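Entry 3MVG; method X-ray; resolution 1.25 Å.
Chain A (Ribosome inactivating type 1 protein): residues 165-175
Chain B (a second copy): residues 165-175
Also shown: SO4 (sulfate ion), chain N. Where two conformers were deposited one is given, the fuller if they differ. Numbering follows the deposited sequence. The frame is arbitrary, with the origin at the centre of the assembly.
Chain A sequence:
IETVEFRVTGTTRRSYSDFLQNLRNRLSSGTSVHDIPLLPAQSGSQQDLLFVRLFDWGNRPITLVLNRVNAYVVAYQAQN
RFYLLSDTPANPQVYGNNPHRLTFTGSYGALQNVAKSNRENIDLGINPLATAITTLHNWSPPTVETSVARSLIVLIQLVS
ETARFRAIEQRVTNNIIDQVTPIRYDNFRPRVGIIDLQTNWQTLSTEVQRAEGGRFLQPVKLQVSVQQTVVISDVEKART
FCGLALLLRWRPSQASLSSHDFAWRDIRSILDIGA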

# COMPACT_ATOMS: atom_id res chain seq x y z
N PHE A 165 -0.78 -3.44 10.00
CA PHE A 165 -1.51 -3.63 8.74
C PHE A 165 -1.03 -2.69 7.65
O PHE A 165 -1.28 -1.47 7.70
CB PHE A 165 -3.01 -3.40 8.91
CG PHE A 165 -3.69 -4.41 9.77
CD1 PHE A 165 -4.02 -5.66 9.27
CD2 PHE A 165 -4.03 -4.10 11.08
CE1 PHE A 165 -4.67 -6.60 10.06
CE2 PHE A 165 -4.68 -5.03 11.87
CZ PHE A 165 -5.01 -6.28 11.36
N ARG A 166 -0.40 -3.25 6.63
CA ARG A 166 0.02 -2.46 5.48
C ARG A 166 -1.17 -1.86 4.73
O ARG A 166 -1.02 -0.85 4.04
CB ARG A 166 0.91 -3.28 4.55
CG ARG A 166 2.22 -3.64 5.20
CD ARG A 166 3.00 -4.67 4.41
NE ARG A 166 4.18 -5.13 5.13
CZ ARG A 166 5.36 -4.51 5.15
NH1 ARG A 166 5.56 -3.40 4.44
NH2 ARG A 166 6.33 -5.02 5.89
N ALA A 167 -2.36 -2.46 4.87
CA ALA A 167 -3.55 -1.88 4.25
C ALA A 167 -3.88 -0.52 4.86
O ALA A 167 -4.37 0.37 4.17
CB ALA A 167 -4.74 -2.81 4.37
N ILE A 168 -3.60 -0.36 6.15
CA ILE A 168 -3.82 0.93 6.81
C ILE A 168 -2.70 1.91 6.44
O ILE A 168 -2.97 3.08 6.13
CB ILE A 168 -4.00 0.79 8.34
CG1 ILE A 168 -5.10 -0.24 8.64
CG2 ILE A 168 -4.33 2.16 8.96
CD1 ILE A 168 -5.31 -0.53 10.12
N GLU A 169 -1.45 1.44 6.44
CA GLU A 169 -0.33 2.23 5.93
C GLU A 169 -0.65 2.82 4.55
O GLU A 169 -0.40 4.00 4.29
CB GLU A 169 0.92 1.37 5.84
CG GLU A 169 2.09 2.09 5.22
CD GLU A 169 3.32 1.22 5.08
OE1 GLU A 169 4.37 1.74 4.66
OE2 GLU A 169 3.25 0.01 5.39
N GLN A 170 -1.21 1.99 3.67
CA GLN A 170 -1.55 2.40 2.30
C GLN A 170 -2.48 3.62 2.26
O GLN A 170 -2.28 4.53 1.44
CB GLN A 170 -2.22 1.23 1.58
CG GLN A 170 -2.81 1.58 0.24
CD GLN A 170 -1.82 1.43 -0.87
OE1 GLN A 170 -0.78 2.09 -0.90
NE2 GLN A 170 -2.12 0.54 -1.78
N ARG A 171 -3.48 3.63 3.14
CA ARG A 171 -4.41 4.75 3.25
C ARG A 171 -3.63 6.03 3.53
O ARG A 171 -3.91 7.08 2.93
CB ARG A 171 -5.43 4.51 4.37
CG ARG A 171 -6.19 3.19 4.30
CD ARG A 171 -6.73 2.94 2.91
NE ARG A 171 -7.88 2.04 2.91
CZ ARG A 171 -7.81 0.73 2.71
NH1 ARG A 171 -6.64 0.14 2.51
NH2 ARG A 171 -8.92 -0.00 2.72
N VAL A 172 -2.67 5.95 4.45
CA VAL A 172 -1.85 7.09 4.83
C VAL A 172 -0.97 7.54 3.66
O VAL A 172 -0.97 8.72 3.29
CB VAL A 172 -0.98 6.78 6.08
CG1 VAL A 172 -0.16 7.99 6.48
CG2 VAL A 172 -1.86 6.34 7.23
N THR A 173 -0.24 6.62 3.04
CA THR A 173 0.66 7.04 1.96
C THR A 173 -0.10 7.54 0.73
O THR A 173 0.40 8.42 0.04
CB THR A 173 1.69 5.97 1.60
OG1 THR A 173 1.01 4.79 1.19
CG2 THR A 173 2.57 5.64 2.81
N ASN A 174 -1.31 7.04 0.50
CA ASN A 174 -2.15 7.56 -0.60
C ASN A 174 -2.55 9.03 -0.40
O ASN A 174 -3.04 9.68 -1.32
CB ASN A 174 -3.43 6.75 -0.72
CG ASN A 174 -3.20 5.36 -1.30
OD1 ASN A 174 -2.12 5.02 -1.77
ND2 ASN A 174 -4.24 4.54 -1.25
N ASN A 175 -2.36 9.53 0.81
CA ASN A 175 -2.72 10.89 1.14
C ASN A 175 -1.53 11.79 1.44
O ASN A 175 -1.72 12.93 1.85
CB ASN A 175 -3.76 10.88 2.26
CG ASN A 175 -5.11 10.52 1.73
OD1 ASN A 175 -5.67 11.24 0.91
ND2 ASN A 175 -5.64 9.37 2.15
N PHE B 165 -3.08 2.23 -10.05
CA PHE B 165 -3.74 1.98 -8.76
C PHE B 165 -2.76 1.55 -7.69
O PHE B 165 -2.21 0.44 -7.73
CB PHE B 165 -4.78 0.86 -8.87
CG PHE B 165 -5.98 1.21 -9.69
CD1 PHE B 165 -6.98 2.01 -9.17
CD2 PHE B 165 -6.12 0.71 -10.97
CE1 PHE B 165 -8.11 2.32 -9.92
CE2 PHE B 165 -7.25 1.01 -11.73
CZ PHE B 165 -8.24 1.81 -11.20
N ARG B 166 -2.56 2.41 -6.69
CA ARG B 166 -1.72 2.07 -5.55
C ARG B 166 -2.29 0.89 -4.75
O ARG B 166 -1.54 0.20 -4.06
CB ARG B 166 -1.46 3.28 -4.66
CG ARG B 166 -0.57 4.33 -5.32
CD ARG B 166 -0.71 5.71 -4.64
NE ARG B 166 -0.03 6.74 -5.42
CZ ARG B 166 1.28 6.97 -5.39
NH1 ARG B 166 1.82 7.90 -6.17
NH2 ARG B 166 2.06 6.25 -4.58
N ALA B 167 -3.59 0.64 -4.86
CA ALA B 167 -4.19 -0.54 -4.21
C ALA B 167 -3.63 -1.84 -4.80
O ALA B 167 -3.46 -2.83 -4.08
CB ALA B 167 -5.71 -0.53 -4.28
N ILE B 168 -3.34 -1.84 -6.10
CA ILE B 168 -2.75 -3.01 -6.75
C ILE B 168 -1.26 -3.08 -6.42
O ILE B 168 -0.73 -4.16 -6.11
CB ILE B 168 -3.04 -3.05 -8.27
CG1 ILE B 168 -4.55 -2.92 -8.51
CG2 ILE B 168 -2.48 -4.34 -8.88
CD1 ILE B 168 -4.94 -2.88 -9.98
N GLU B 169 -0.58 -1.93 -6.47
CA GLU B 169 0.81 -1.85 -6.01
C GLU B 169 0.99 -2.48 -4.63
O GLU B 169 1.94 -3.23 -4.40
CB GLU B 169 1.27 -0.39 -5.99
CG GLU B 169 2.62 -0.18 -5.31
CD GLU B 169 3.02 1.28 -5.26
OE1 GLU B 169 4.15 1.55 -4.80
OE2 GLU B 169 2.22 2.16 -5.65
N GLN B 170 0.07 -2.18 -3.71
CA GLN B 170 0.17 -2.67 -2.34
C GLN B 170 0.16 -4.19 -2.28
O GLN B 170 0.86 -4.79 -1.46
CB GLN B 170 -0.94 -2.09 -1.47
CG GLN B 170 -0.74 -2.29 0.05
CD GLN B 170 0.51 -1.58 0.59
OE1 GLN B 170 1.40 -2.22 1.18
NE2 GLN B 170 0.58 -0.27 0.40
N ARG B 171 -0.63 -4.83 -3.14
CA ARG B 171 -0.66 -6.30 -3.17
C ARG B 171 0.70 -6.86 -3.54
O ARG B 171 1.12 -7.90 -3.01
CB ARG B 171 -1.73 -6.81 -4.13
CG ARG B 171 -3.12 -6.20 -3.94
CD ARG B 171 -3.74 -6.59 -2.63
NE ARG B 171 -5.07 -6.01 -2.46
CZ ARG B 171 -6.17 -6.44 -3.08
NH1 ARG B 171 -6.11 -7.47 -3.92
NH2 ARG B 171 -7.33 -5.85 -2.86
N VAL B 172 1.39 -6.18 -4.45
CA VAL B 172 2.74 -6.56 -4.84
C VAL B 172 3.73 -6.35 -3.69
O VAL B 172 4.50 -7.24 -3.35
CB VAL B 172 3.20 -5.79 -6.10
CG1 VAL B 172 4.59 -6.23 -6.52
CG2 VAL B 172 2.21 -5.98 -7.24
N THR B 173 3.69 -5.15 -3.11
CA THR B 173 4.56 -4.77 -2.00
C THR B 173 4.42 -5.71 -0.81
O THR B 173 5.41 -6.06 -0.16
CB THR B 173 4.29 -3.31 -1.60
OG1 THR B 173 4.85 -2.44 -2.59
CG2 THR B 173 4.90 -3.00 -0.26
N ASN B 174 3.19 -6.15 -0.55
CA ASN B 174 2.87 -7.10 0.53
C ASN B 174 3.49 -8.48 0.32
O ASN B 174 3.51 -9.31 1.24
CB ASN B 174 1.36 -7.26 0.70
CG ASN B 174 0.70 -6.03 1.26
OD1 ASN B 174 1.37 -5.11 1.73
ND2 ASN B 174 -0.62 -6.00 1.21
N ASN B 175 3.99 -8.72 -0.89
CA ASN B 175 4.58 -10.00 -1.22
C ASN B 175 6.05 -9.96 -1.58
O ASN B 175 6.62 -10.96 -2.01
CB ASN B 175 3.72 -10.68 -2.29
CG ASN B 175 2.47 -11.25 -1.71
OD1 ASN B 175 2.52 -12.20 -0.92
ND2 ASN B 175 1.33 -10.66 -2.04
S SO4 N . -9.45 -9.35 -4.79
O1 SO4 N . -8.64 -10.42 -4.20
O2 SO4 N . -9.17 -9.24 -6.21
O3 SO4 N . -10.87 -9.67 -4.62
O4 SO4 N . -9.16 -8.10 -4.11
O HOH W 1 3.84 -1.48 3.07
O HOH W 2 0.81 1.22 -2.55

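Two copies of one helix cross at 140° between their N-to-C directions, and the register places Q170(A) against Q170(B), with R166 of each copy facing N174 of the other. At an axis separation of 10.6 Å, polar side chains of some length fill the gap, and the contact buries 369 Å² in all.

Q170(A) and Q170(B) cover the most surface. Both point toward the partner with chi1 t and chi2 p, yet chi3 differs, -62° against -122°, and their bonds are not mirrored. Q170(A) NE2 donates to the backbone R166(B) O at a very short 2.4 Å, while Q170(B) NE2 returns a weak bond to Q170(A) OE1 at 3.0 Å. An amide suits this centre because it both donates and accepts. Water 2 adds a second link, donating to Q170(A) OE1 (2.5 Å) and R166(B) O (3.0 Å).

R166(A) comes next. Its extended aliphatic stem packs on the partner, CD lying 3.2 Å from N174(B) OD1 and CB 3.6 Å from Q170(B) OE1, while its charged end reaches water 1: NH1 donates at 2.9 Å, and that water donates to Q170(B) OE1 at 3.2 Å and E169(A) OE2 at 2.8 Å. Across the pseudo-symmetric site, R166(B) CD sits 3.3 Å from N174(A) OD1. Arginine thus supplies both packing length and polar reach.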